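PDB 4MRU: SusD homolog from Bacteroides thetaiotaomicron, which probably binds host mucin O-glycans at the cell surface, as a SusD-like outer-membrane lipoprotein of a glycan-uptake system. Local coordinates for residues Val35-Glu40 / Gln44-Met49. Sequence-based numbering, arbitrary orientation.
Sequences VIPAQE and QFMEAM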
ATOM      1  N   VAL A  35     -10.442  -2.924   4.037  1.00 18.23           N
ATOM      2  CA  VAL A  35      -9.139  -3.206   3.436  1.00 17.76           C
ATOM      3  C   VAL A  35      -8.665  -1.896   2.827  1.00 23.04           C
ATOM      4  O   VAL A  35      -7.884  -1.166   3.453  1.00 25.31           O
ATOM      5  CB  VAL A  35      -9.199  -4.387   2.431  1.00 19.78           C
ATOM      6  CG1 VAL A  35      -7.873  -4.557   1.711  1.00 19.01           C
ATOM      7  CG2 VAL A  35      -9.568  -5.665   3.156  1.00 23.23           C
ATOM      8  N   ILE A  36      -9.189  -1.530   1.654  1.00 21.59           N
ATOM      9  CA  ILE A  36      -8.983  -0.177   1.194  1.00 19.82           C
ATOM     10  C   ILE A  36     -10.276   0.473   1.615  1.00 19.71           C
ATOM     11  O   ILE A  36     -11.358   0.034   1.181  1.00 21.49           O
ATOM     12  CB  ILE A  36      -8.779  -0.051  -0.318  1.00 19.95           C
ATOM     13  CG1 ILE A  36      -7.625  -0.928  -0.827  1.00 24.04           C
ATOM     14  CG2 ILE A  36      -8.516   1.406  -0.677  1.00 21.88           C
ATOM     15  CD1 ILE A  36      -6.246  -0.434  -0.526  1.00 30.95           C
ATOM     16  N   PRO A  37     -10.211   1.424   2.554  1.00 19.65           N
ATOM     17  CA  PRO A  37     -11.487   1.891   3.142  1.00 20.40           C
ATOM     18  C   PRO A  37     -12.502   2.440   2.118  1.00 19.35           C
ATOM     19  O   PRO A  37     -12.220   3.336   1.314  1.00 20.46           O
ATOM     20  CB  PRO A  37     -11.061   2.978   4.108  1.00 20.63           C
ATOM     21  CG  PRO A  37      -9.613   3.170   3.898  1.00 22.39           C
ATOM     22  CD  PRO A  37      -9.033   2.059   3.170  1.00 19.09           C
ATOM     23  N   ALA A  38     -13.695   1.908   2.216  1.00 20.15           N
ATOM     24  CA  ALA A  38     -14.778   2.286   1.342  1.00 23.25           C
ATOM     25  C   ALA A  38     -15.651   3.408   1.909  1.00 20.74           C
ATOM     26  O   ALA A  38     -16.565   3.866   1.217  1.00 22.27           O
ATOM     27  CB  ALA A  38     -15.621   1.054   1.059  1.00 23.00           C
ATOM     28  N   GLN A  39     -15.377   3.836   3.150  1.00 20.22           N
ATOM     29  CA  GLN A  39     -15.979   5.029   3.717  1.00 22.66           C
ATOM     30  C   GLN A  39     -15.048   6.202   3.504  1.00 20.42           C
ATOM     31  O   GLN A  39     -13.900   6.151   3.963  1.00 20.20           O
ATOM     32  CB  GLN A  39     -16.222   4.878   5.227  1.00 25.83           C
ATOM     33  CG  GLN A  39     -17.072   3.696   5.652  1.00 34.44           C
ATOM     34  CD  GLN A  39     -16.868   3.328   7.133  1.00 43.28           C
ATOM     35  OE1 GLN A  39     -17.789   3.498   7.924  1.00 40.81           O
ATOM     36  NE2 GLN A  39     -15.641   2.843   7.518  1.00 26.94           N
ATOM     37  N   GLU A  40     -15.558   7.275   2.900  1.00 18.99           N
ATOM     38  CA  GLU A  40     -14.722   8.408   2.532  1.00 19.22           C
ATOM     39  C   GLU A  40     -14.110   9.058   3.771  1.00 21.01           C
ATOM     40  O   GLU A  40     -12.997   9.602   3.717  1.00 19.53           O
ATOM     41  CB  GLU A  40     -15.492   9.454   1.697  1.00 18.57           C
ATOM     42  CG  GLU A  40     -16.659  10.164   2.358  1.00 18.94           C
ATOM     43  CD  GLU A  40     -18.007   9.432   2.298  1.00 20.06           C
ATOM     44  OE1 GLU A  40     -18.086   8.211   2.033  1.00 22.98           O
ATOM     45  OE2 GLU A  40     -19.012  10.092   2.582  1.00 20.96           O
ATOM     46  N   GLN A  44      -9.967   9.413   3.554  1.00 18.08           N
ATOM     47  CA  GLN A  44      -9.220  10.685   3.418  1.00 17.57           C
ATOM     48  C   GLN A  44      -7.947  10.688   4.274  1.00 19.13           C
ATOM     49  O   GLN A  44      -6.913  11.153   3.847  1.00 21.34           O
ATOM     50  CB  GLN A  44     -10.104  11.901   3.724  1.00 18.16           C
ATOM     51  CG  GLN A  44     -10.529  12.018   5.175  1.00 19.81           C
ATOM     52  CD  GLN A  44     -11.514  13.141   5.398  1.00 20.85           C
ATOM     53  OE1 GLN A  44     -11.437  14.198   4.745  1.00 20.65           O
ATOM     54  NE2 GLN A  44     -12.446  12.934   6.329  1.00 20.86           N
ATOM     55  N   PHE A  45      -8.026  10.114   5.454  1.00 19.21           N
ATOM     56  CA  PHE A  45      -6.889  10.068   6.366  1.00 17.82           C
ATOM     57  C   PHE A  45      -5.916   8.965   5.984  1.00 18.67           C
ATOM     58  O   PHE A  45      -4.722   9.210   5.840  1.00 20.74           O
ATOM     59  CB  PHE A  45      -7.344   9.846   7.794  1.00 17.03           C
ATOM     60  CG  PHE A  45      -8.215  10.954   8.338  1.00 17.78           C
ATOM     61  CD1 PHE A  45      -7.677  12.213   8.559  1.00 21.23           C
ATOM     62  CD2 PHE A  45      -9.528  10.739   8.605  1.00 19.33           C
ATOM     63  CE1 PHE A  45      -8.465  13.239   9.019  1.00 22.33           C
ATOM     64  CE2 PHE A  45     -10.336  11.758   9.109  1.00 23.14           C
ATOM     65  CZ  PHE A  45      -9.794  13.003   9.321  1.00 20.74           C
HETATM   66  N   MSE A  46      -6.413   7.746   5.862  1.00 20.71           N
HETATM   67  CA  MSE A  46      -5.519   6.573   5.728  1.00 21.13           C
HETATM   68  C   MSE A  46      -4.908   6.496   4.353  1.00 20.94           C
HETATM   69  O   MSE A  46      -3.715   6.251   4.204  1.00 18.65           O
HETATM   70  CB  MSE A  46      -6.322   5.318   6.046  1.00 20.75           C
HETATM   71  CG  MSE A  46      -5.466   4.079   6.101  1.00 21.20           C
HETATM   72 SE   MSE A  46      -6.676   2.657   6.758  0.75 29.44          SE
HETATM   73  CE  MSE A  46      -5.168   1.471   7.385  1.00 22.57           C
ATOM     74  N   GLU A  47      -5.704   6.759   3.324  1.00 18.96           N
ATOM     75  CA  GLU A  47      -5.244   6.612   1.956  1.00 18.13           C
ATOM     76  C   GLU A  47      -4.795   7.902   1.273  1.00 20.40           C
ATOM     77  O   GLU A  47      -3.766   7.919   0.603  1.00 18.25           O
ATOM     78  CB  GLU A  47      -6.374   6.015   1.126  1.00 17.04           C
ATOM     79  CG  GLU A  47      -6.737   4.626   1.554  1.00 20.10           C
ATOM     80  CD  GLU A  47      -5.671   3.623   1.198  1.00 23.60           C
ATOM     81  OE1 GLU A  47      -5.092   3.684   0.069  1.00 22.25           O
ATOM     82  OE2 GLU A  47      -5.440   2.734   2.025  1.00 24.75           O
ATOM     83  N   ALA A  48      -5.592   8.958   1.364  1.00 17.05           N
ATOM     84  CA  ALA A  48      -5.305  10.167   0.604  1.00 16.52           C
ATOM     85  C   ALA A  48      -4.156  10.964   1.258  1.00 19.00           C
ATOM     86  O   ALA A  48      -3.138  11.246   0.641  1.00 18.95           O
ATOM     87  CB  ALA A  48      -6.568  11.023   0.461  1.00 18.85           C
HETATM   88  N   MSE A  49      -4.315  11.221   2.533  1.00 18.85           N
HETATM   89  CA  MSE A  49      -3.294  11.961   3.308  1.00 17.27           C
HETATM   90  C   MSE A  49      -2.101  11.092   3.640  1.00 18.98           C
HETATM   91  O   MSE A  49      -0.957  11.469   3.356  1.00 22.90           O
HETATM   92  CB  MSE A  49      -3.944  12.473   4.560  1.00 19.19           C
HETATM   93  CG  MSE A  49      -4.927  13.588   4.330  1.00 20.15           C
HETATM   94 SE   MSE A  49      -5.508  14.077   6.144  0.75 25.70          SE
HETATM   95  CE  MSE A  49      -7.185  15.050   5.756  1.00 23.58           C
TER
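The flat carboxylate of E47 turns one face to I36. Methyl CG2 of I36 stands over that face, 4.1 Å from CD of E47. I36 CD1 reaches the same group at its OE2 end, also at 4.1 Å. On the ring of F45, one face carries the neighbouring Q44 CG, displaced toward the rim; H41 meets this ring edge-to-face, and W78 also packs against it. P37, in the loop, points its ring at the helix. Its CD is 3.8 Å from CG of E47, and its CG is 4.1 Å from SE of the selenomethionine M46, whose extended side chain runs at about a right angle to the proline. The E47 chain bends at chi2 (-71°), which sets a carboxylate face against I36 CG2 while CG stays against P37. Its OE2 forms a salt bridge with R120 of helix 104-125, which also touches I36, P37 and M46. With an alanine here in place of E47, R120 would probably lose this buried countercharge, and a gap would be likely to open beside I36 and P37. The contact joins a loop to the helix that follows it, 40-54, in the largely helical TPR-like SusD fold. Q39 occupies the N-cap position, with its side-chain NE2 bonded to E89. E40 O accepts a first-turn bond from Q44 N (3.0 Å, 158° at the hydrogen), while the carboxylate of E40 pairs with R247. Further along, M49 N bonds to Q44 O, a wider pi-type turn.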